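Local coordinates for uncharacterized protein (Legionella pneumophila subsp. pneumophila, PDB 4HFV) that is a putative Dot/Icm type IV secretion effector of unknown biochemical function, possibly a metaeffector that acts on other effectors, at residues R47-Q52 against D98-Y103; A79-I84 against K104-S109. All blocks are in the same frame, centred on the assembly; numbering follows the deposited sequence.

Overall arrangement
The chain is helical, with no strand. From the N terminus, helix 9-27 comes first and helix 49-64 follows. Contact 1 brings the start of helix 49-64 against 98-103, the end of a 3-10 segment and the first turn of helix 101-109. It closes a loop of 45 residues that holds most of helix 49-64 and all of helix 70-90. Contact 2 joins 79-84, on helix 70-90, to 104-109 and closes a shorter loop of 19 residues. The segments alternate along the chain, so the two contacts cross. Their centres lie about 11 Å apart. Short helix 101-109 serves both: its beginning meets helix 49-64 and its later part meets helix 70-90.

Contact 1 of 2, residues R47-Q52 against D98-Y103; sequences RERQPQ and DNSDFY. With CIT (citric acid), chain B.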
loop_
_atom_site.group_PDB
_atom_site.type_symbol
_atom_site.label_atom_id
_atom_site.label_comp_id
_atom_site.label_asym_id
_atom_site.label_seq_id
_atom_site.Cartn_x
_atom_site.Cartn_y
_atom_site.Cartn_z
ATOM N N ARG A 47 -8.782 -31.170 -8.907
ATOM C CA ARG A 47 -9.381 -29.907 -9.360
ATOM C C ARG A 47 -8.836 -28.789 -8.497
ATOM O O ARG A 47 -8.443 -27.721 -8.976
ATOM C CB ARG A 47 -10.919 -29.999 -9.310
ATOM C CG ARG A 47 -11.641 -28.695 -9.653
ATOM C CD ARG A 47 -13.095 -28.926 -10.073
ATOM N NE ARG A 47 -13.847 -27.674 -10.231
ATOM C CZ ARG A 47 -15.136 -27.614 -10.563
ATOM N NH1 ARG A 47 -15.815 -28.734 -10.767
ATOM N NH2 ARG A 47 -15.751 -26.442 -10.688
ATOM N N GLU A 48 -8.703 -29.058 -7.210
ATOM C CA GLU A 48 -8.143 -28.067 -6.302
ATOM C C GLU A 48 -6.699 -27.611 -6.634
ATOM O O GLU A 48 -6.329 -26.401 -6.514
ATOM C CB GLU A 48 -8.185 -28.666 -4.907
ATOM C CG GLU A 48 -7.645 -27.790 -3.820
ATOM C CD GLU A 48 -7.925 -28.396 -2.448
ATOM O OE1 GLU A 48 -7.444 -29.534 -2.181
ATOM O OE2 GLU A 48 -8.654 -27.749 -1.662
ATOM N N ARG A 49 -5.841 -28.556 -6.993
ATOM C CA ARG A 49 -4.435 -28.249 -7.255
ATOM C C ARG A 49 -4.226 -27.672 -8.651
ATOM O O ARG A 49 -3.225 -27.043 -8.915
ATOM C CB ARG A 49 -3.573 -29.536 -7.121
ATOM C CG ARG A 49 -3.343 -29.990 -5.682
ATOM C CD ARG A 49 -2.317 -29.140 -4.840
ATOM N NE ARG A 49 -2.525 -29.584 -3.463
ATOM C CZ ARG A 49 -3.319 -28.973 -2.581
ATOM N NH1 ARG A 49 -3.920 -27.798 -2.868
ATOM N NH2 ARG A 49 -3.493 -29.533 -1.389
ATOM N N GLN A 50 -5.171 -27.918 -9.547
ATOM C CA GLN A 50 -5.002 -27.499 -10.936
ATOM C C GLN A 50 -4.665 -26.012 -11.075
ATOM O O GLN A 50 -3.650 -25.692 -11.666
ATOM C CB GLN A 50 -6.216 -27.881 -11.788
ATOM C CG GLN A 50 -6.198 -29.369 -12.091
ATOM C CD GLN A 50 -7.396 -29.820 -12.904
ATOM O OE1 GLN A 50 -8.076 -29.013 -13.511
ATOM N NE2 GLN A 50 -7.638 -31.120 -12.931
ATOM N N PRO A 51 -5.467 -25.109 -10.479
ATOM C CA PRO A 51 -5.107 -23.711 -10.727
ATOM C C PRO A 51 -3.821 -23.302 -10.031
ATOM O O PRO A 51 -3.122 -22.405 -10.544
ATOM C CB PRO A 51 -6.337 -22.909 -10.228
ATOM C CG PRO A 51 -7.079 -23.809 -9.308
ATOM C CD PRO A 51 -6.747 -25.240 -9.768
ATOM N N GLN A 52 -3.484 -23.918 -8.900
ATOM C CA GLN A 52 -2.234 -23.570 -8.240
ATOM C C GLN A 52 -1.064 -23.967 -9.126
ATOM O O GLN A 52 -0.109 -23.211 -9.309
ATOM C CB GLN A 52 -2.152 -24.259 -6.897
ATOM C CG GLN A 52 -3.266 -23.855 -5.973
ATOM C CD GLN A 52 -3.321 -24.726 -4.743
ATOM O OE1 GLN A 52 -3.006 -25.917 -4.801
ATOM N NE2 GLN A 52 -3.690 -24.132 -3.605
ATOM N N ASP A 98 1.302 -31.028 6.497
ATOM C CA ASP A 98 2.270 -32.042 6.016
ATOM C C ASP A 98 1.573 -33.284 5.434
ATOM O O ASP A 98 2.169 -34.059 4.686
ATOM C CB ASP A 98 3.237 -32.450 7.124
ATOM C CG ASP A 98 4.400 -31.505 7.239
ATOM O OD1 ASP A 98 4.478 -30.567 6.394
ATOM O OD2 ASP A 98 5.243 -31.703 8.149
ATOM N N ASN A 99 0.300 -33.456 5.742
ATOM C CA ASN A 99 -0.483 -34.478 5.079
ATOM C C ASN A 99 -0.549 -34.351 3.581
ATOM O O ASN A 99 -0.809 -35.326 2.914
ATOM C CB ASN A 99 -1.893 -34.544 5.660
ATOM C CG ASN A 99 -1.909 -35.252 6.992
ATOM O OD1 ASN A 99 -1.629 -36.452 7.072
ATOM N ND2 ASN A 99 -2.210 -34.511 8.050
ATOM N N SER A 100 -0.350 -33.134 3.068
ATOM C CA SER A 100 -0.264 -32.861 1.624
ATOM C C SER A 100 1.200 -32.982 1.192
ATOM O O SER A 100 2.068 -32.235 1.673
ATOM C CB SER A 100 -0.805 -31.439 1.325
ATOM O OG SER A 100 -0.265 -30.909 0.118
ATOM N N ASP A 101 1.489 -33.951 0.334
ATOM C CA ASP A 101 2.836 -34.098 -0.230
ATOM C C ASP A 101 3.252 -32.815 -0.989
ATOM O O ASP A 101 4.439 -32.452 -1.008
ATOM C CB ASP A 101 2.927 -35.320 -1.175
ATOM C CG ASP A 101 3.175 -36.647 -0.445
ATOM O OD1 ASP A 101 3.155 -36.698 0.793
ATOM O OD2 ASP A 101 3.404 -37.666 -1.157
ATOM N N PHE A 102 2.318 -32.139 -1.656
ATOM C CA PHE A 102 2.681 -30.919 -2.402
ATOM C C PHE A 102 3.062 -29.807 -1.442
ATOM O O PHE A 102 4.047 -29.061 -1.668
ATOM C CB PHE A 102 1.558 -30.479 -3.355
ATOM C CG PHE A 102 1.987 -29.464 -4.380
ATOM C CD1 PHE A 102 2.965 -29.777 -5.330
ATOM C CD2 PHE A 102 1.370 -28.217 -4.432
ATOM C CE1 PHE A 102 3.348 -28.829 -6.311
ATOM C CE2 PHE A 102 1.732 -27.262 -5.398
ATOM C CZ PHE A 102 2.723 -27.561 -6.343
ATOM N N TYR A 103 2.326 -29.719 -0.341
ATOM C CA TYR A 103 2.665 -28.782 0.713
ATOM C C TYR A 103 4.069 -29.046 1.222
ATOM O O TYR A 103 4.907 -28.148 1.322
ATOM C CB TYR A 103 1.675 -28.898 1.877
ATOM C CG TYR A 103 2.000 -27.943 3.030
ATOM C CD1 TYR A 103 1.474 -26.647 3.056
ATOM C CD2 TYR A 103 2.835 -28.346 4.081
ATOM C CE1 TYR A 103 1.752 -25.764 4.117
ATOM C CE2 TYR A 103 3.128 -27.477 5.144
ATOM C CZ TYR A 103 2.583 -26.210 5.171
ATOM O OH TYR A 103 2.876 -25.360 6.197
HETATM C C1 CIT B . -4.846 -35.503 -4.512
HETATM O O1 CIT B . -6.002 -35.634 -4.978
HETATM O O2 CIT B . -3.861 -35.687 -5.258
HETATM C C2 CIT B . -4.621 -35.150 -3.066
HETATM C C3 CIT B . -3.683 -33.948 -2.850
HETATM O O7 CIT B . -3.892 -32.943 -3.873
HETATM C C4 CIT B . -2.195 -34.318 -2.832
HETATM C C5 CIT B . -1.273 -33.179 -2.393
HETATM O O3 CIT B . -1.695 -32.083 -2.003
HETATM O O4 CIT B . -0.028 -33.372 -2.378
HETATM C C6 CIT B . -4.097 -33.467 -1.469
HETATM O O5 CIT B . -4.898 -32.496 -1.328
HETATM O O6 CIT B . -3.657 -34.121 -0.479
#
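Arg49 runs alongside the Phe102 ring, with its CD 3.8 Å from Phe102 CD2. The two side chains run antiparallel. The guanidinium is nearly parallel to the ring (18°), but the aliphatic CD makes the contact, obliquely. No direct hydrogen bond joins the segments. A citrate, probably a component of the crystallisation medium, bridges them. Its carboxylate oxygen O3 receives three hydrogen bonds. Arg49 NE gives one at 3.0 Å, the straighter of the two from the arginine (156°). Arg49 NH2 lies 3.2 Å from O3. Ser100 OG donates to O3 at 2.8 Å. The carboxylate carbon C5 lies at the edge of the guanidinium, in its plane. The other oxygen, O4, accepts from Phe102 N at 2.7 Å, so the acid binds at the start of helix 101-109. The helix end would probably add to its attraction for the anion. At the N-cap, Ser100 OG also accepts from Tyr103 N at 2.9 Å, which ties the cap to the citrate. A bend at chi2 (-74°) turns the Arg49 chain and leaves NH1 for Gln52 OE1, 2.8 Å away. That bond helps fix the guanidinium's rotation. Glu48 OE1 forms a long salt bridge, 4.0 Å from Arg49 NH1 and well out of the guanidinium plane. Around the pair, Ile88 of helix 70-90 and Leu23 of helix 9-27 touch Arg49; Ser19 and Ile20 of helix 9-27 pack on Phe102.

Contact 2 of 2, residues A79-I84 against K104-S109; sequences ALAYYI and KSLTIS
Leu106 meets both Ala81 and Ile84, which lie three residues apart on helix 70-90. The contact across the segments is apolar. Leu106 CD2 lies 4.2 Å from Ala81 CB, and its CD1 lies 4.0 Å from Ile84 CG2. CD2 lies toward Ala81, while CD1 touches Ile84 and passes the Ala81 carbonyl. CD1 comes 4.2 Å from Ala81 O, a loose approach to the backbone. CG2 of Ile84 stands anti to the backbone N and meets Leu106 CD1 with its flank. The small Ala81 lets the backbones come close, with Ala81 CA and Leu106 CA 6.5 Å apart. No hydrogen bond crosses between the segments themselves. Polar links lie beside the apolar patch. Thr107 OG1 is hydrogen-bonded to Arg85 NE, one residue beyond 79-84, which adds a second tie between the two helices. Ser109 OG is hydrogen-bonded to Ser15 OG of helix 9-27. Leu56 of helix 49-64 also touches Ile84, and Tyr83 packs on helix 161-188. This is buried aliphatic helix-helix packing, in which a leucine of helix 101-109 rests on an alanine and an isoleucine one turn apart on helix 70-90, in the core of an all-alpha fold.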
loop_
_atom_site.group_PDB
_atom_site.type_symbol
_atom_site.label_atom_id
_atom_site.label_comp_id
_atom_site.label_asym_id
_atom_site.label_seq_id
_atom_site.Cartn_x
_atom_site.Cartn_y
_atom_site.Cartn_z
ATOM N N ALA A 79 7.935 -15.803 -3.400
ATOM C CA ALA A 79 6.685 -15.274 -2.889
ATOM C C ALA A 79 5.484 -16.139 -3.304
ATOM O O ALA A 79 4.631 -16.453 -2.488
ATOM C CB ALA A 79 6.455 -13.770 -3.337
ATOM N N LEU A 80 5.370 -16.476 -4.577
ATOM C CA LEU A 80 4.229 -17.276 -5.001
ATOM C C LEU A 80 4.237 -18.667 -4.361
ATOM O O LEU A 80 3.176 -19.180 -4.010
ATOM C CB LEU A 80 4.233 -17.457 -6.508
ATOM C CG LEU A 80 3.070 -18.240 -7.091
ATOM C CD1 LEU A 80 1.740 -17.615 -6.720
ATOM C CD2 LEU A 80 3.269 -18.276 -8.595
ATOM N N ALA A 81 5.412 -19.287 -4.245
ATOM C CA ALA A 81 5.459 -20.618 -3.647
ATOM C C ALA A 81 5.019 -20.495 -2.205
ATOM O O ALA A 81 4.214 -21.302 -1.731
ATOM C CB ALA A 81 6.860 -21.249 -3.729
ATOM N N TYR A 82 5.551 -19.484 -1.510
ATOM C CA TYR A 82 5.190 -19.279 -0.111
ATOM C C TYR A 82 3.700 -19.037 0.035
ATOM O O TYR A 82 3.063 -19.622 0.889
ATOM C CB TYR A 82 5.970 -18.113 0.493
ATOM C CG TYR A 82 5.808 -18.065 1.989
ATOM C CD1 TYR A 82 4.734 -17.405 2.543
ATOM C CD2 TYR A 82 6.693 -18.744 2.845
ATOM C CE1 TYR A 82 4.552 -17.356 3.908
ATOM C CE2 TYR A 82 6.516 -18.713 4.213
ATOM C CZ TYR A 82 5.435 -18.014 4.732
ATOM O OH TYR A 82 5.209 -17.933 6.081
ATOM N N TYR A 83 3.147 -18.186 -0.827
ATOM C CA TYR A 83 1.712 -17.881 -0.814
ATOM C C TYR A 83 0.844 -19.123 -1.055
ATOM O O TYR A 83 -0.154 -19.368 -0.368
ATOM C CB TYR A 83 1.445 -16.783 -1.873
ATOM C CG TYR A 83 0.019 -16.252 -1.956
ATOM C CD1 TYR A 83 -0.659 -15.792 -0.838
ATOM C CD2 TYR A 83 -0.624 -16.164 -3.190
ATOM C CE1 TYR A 83 -1.951 -15.270 -0.963
ATOM C CE2 TYR A 83 -1.890 -15.674 -3.322
ATOM C CZ TYR A 83 -2.560 -15.234 -2.225
ATOM O OH TYR A 83 -3.844 -14.766 -2.404
ATOM N N ILE A 84 1.190 -19.905 -2.062
ATOM C CA ILE A 84 0.386 -21.089 -2.329
ATOM C C ILE A 84 0.515 -22.087 -1.197
ATOM O O ILE A 84 -0.470 -22.710 -0.809
ATOM C CB ILE A 84 0.755 -21.751 -3.663
ATOM C CG1 ILE A 84 0.146 -20.925 -4.804
ATOM C CG2 ILE A 84 0.238 -23.192 -3.677
ATOM C CD1 ILE A 84 0.755 -21.208 -6.125
ATOM N N LYS A 104 4.342 -30.306 1.546
ATOM C CA LYS A 104 5.665 -30.677 1.996
ATOM C C LYS A 104 6.757 -30.281 1.016
ATOM O O LYS A 104 7.841 -29.854 1.436
ATOM C CB LYS A 104 5.752 -32.169 2.232
ATOM C CG LYS A 104 5.189 -32.590 3.535
ATOM C CD LYS A 104 5.824 -33.927 4.019
ATOM C CE LYS A 104 5.294 -35.132 3.285
ATOM N NZ LYS A 104 5.839 -36.442 3.883
ATOM N N SER A 105 6.481 -30.475 -0.271
ATOM C CA SER A 105 7.424 -30.154 -1.330
ATOM C C SER A 105 7.694 -28.648 -1.419
ATOM O O SER A 105 8.841 -28.215 -1.685
ATOM C CB SER A 105 6.932 -30.727 -2.676
ATOM O OG SER A 105 6.068 -29.815 -3.374
ATOM N N LEU A 106 6.665 -27.837 -1.120
ATOM C CA LEU A 106 6.861 -26.406 -1.094
ATOM C C LEU A 106 7.740 -26.002 0.097
ATOM O O LEU A 106 8.633 -25.181 -0.059
ATOM C CB LEU A 106 5.507 -25.668 -1.077
ATOM C CG LEU A 106 4.750 -25.889 -2.371
ATOM C CD1 LEU A 106 3.324 -25.376 -2.256
ATOM C CD2 LEU A 106 5.448 -25.205 -3.521
ATOM N N THR A 107 7.543 -26.617 1.265
ATOM C CA THR A 107 8.376 -26.318 2.414
ATOM C C THR A 107 9.843 -26.613 2.083
ATOM O O THR A 107 10.751 -25.816 2.380
ATOM C CB THR A 107 7.994 -27.200 3.589
ATOM O OG1 THR A 107 6.611 -26.983 3.903
ATOM C CG2 THR A 107 8.938 -26.964 4.792
ATOM N N ILE A 108 10.059 -27.792 1.495
ATOM C CA ILE A 108 11.387 -28.235 1.067
ATOM C C ILE A 108 11.992 -27.330 -0.016
ATOM O O ILE A 108 13.137 -26.953 0.090
ATOM C CB ILE A 108 11.387 -29.701 0.513
ATOM C CG1 ILE A 108 10.892 -30.727 1.559
ATOM C CG2 ILE A 108 12.765 -30.081 0.038
ATOM C CD1 ILE A 108 11.689 -30.748 2.785
ATOM N N SER A 109 11.224 -26.983 -1.038
ATOM C CA SER A 109 11.736 -26.178 -2.145
ATOM C C SER A 109 12.221 -24.828 -1.635
ATOM O O SER A 109 13.214 -24.281 -2.107
ATOM C CB SER A 109 10.663 -25.960 -3.210
ATOM O OG SER A 109 10.401 -27.149 -3.943
#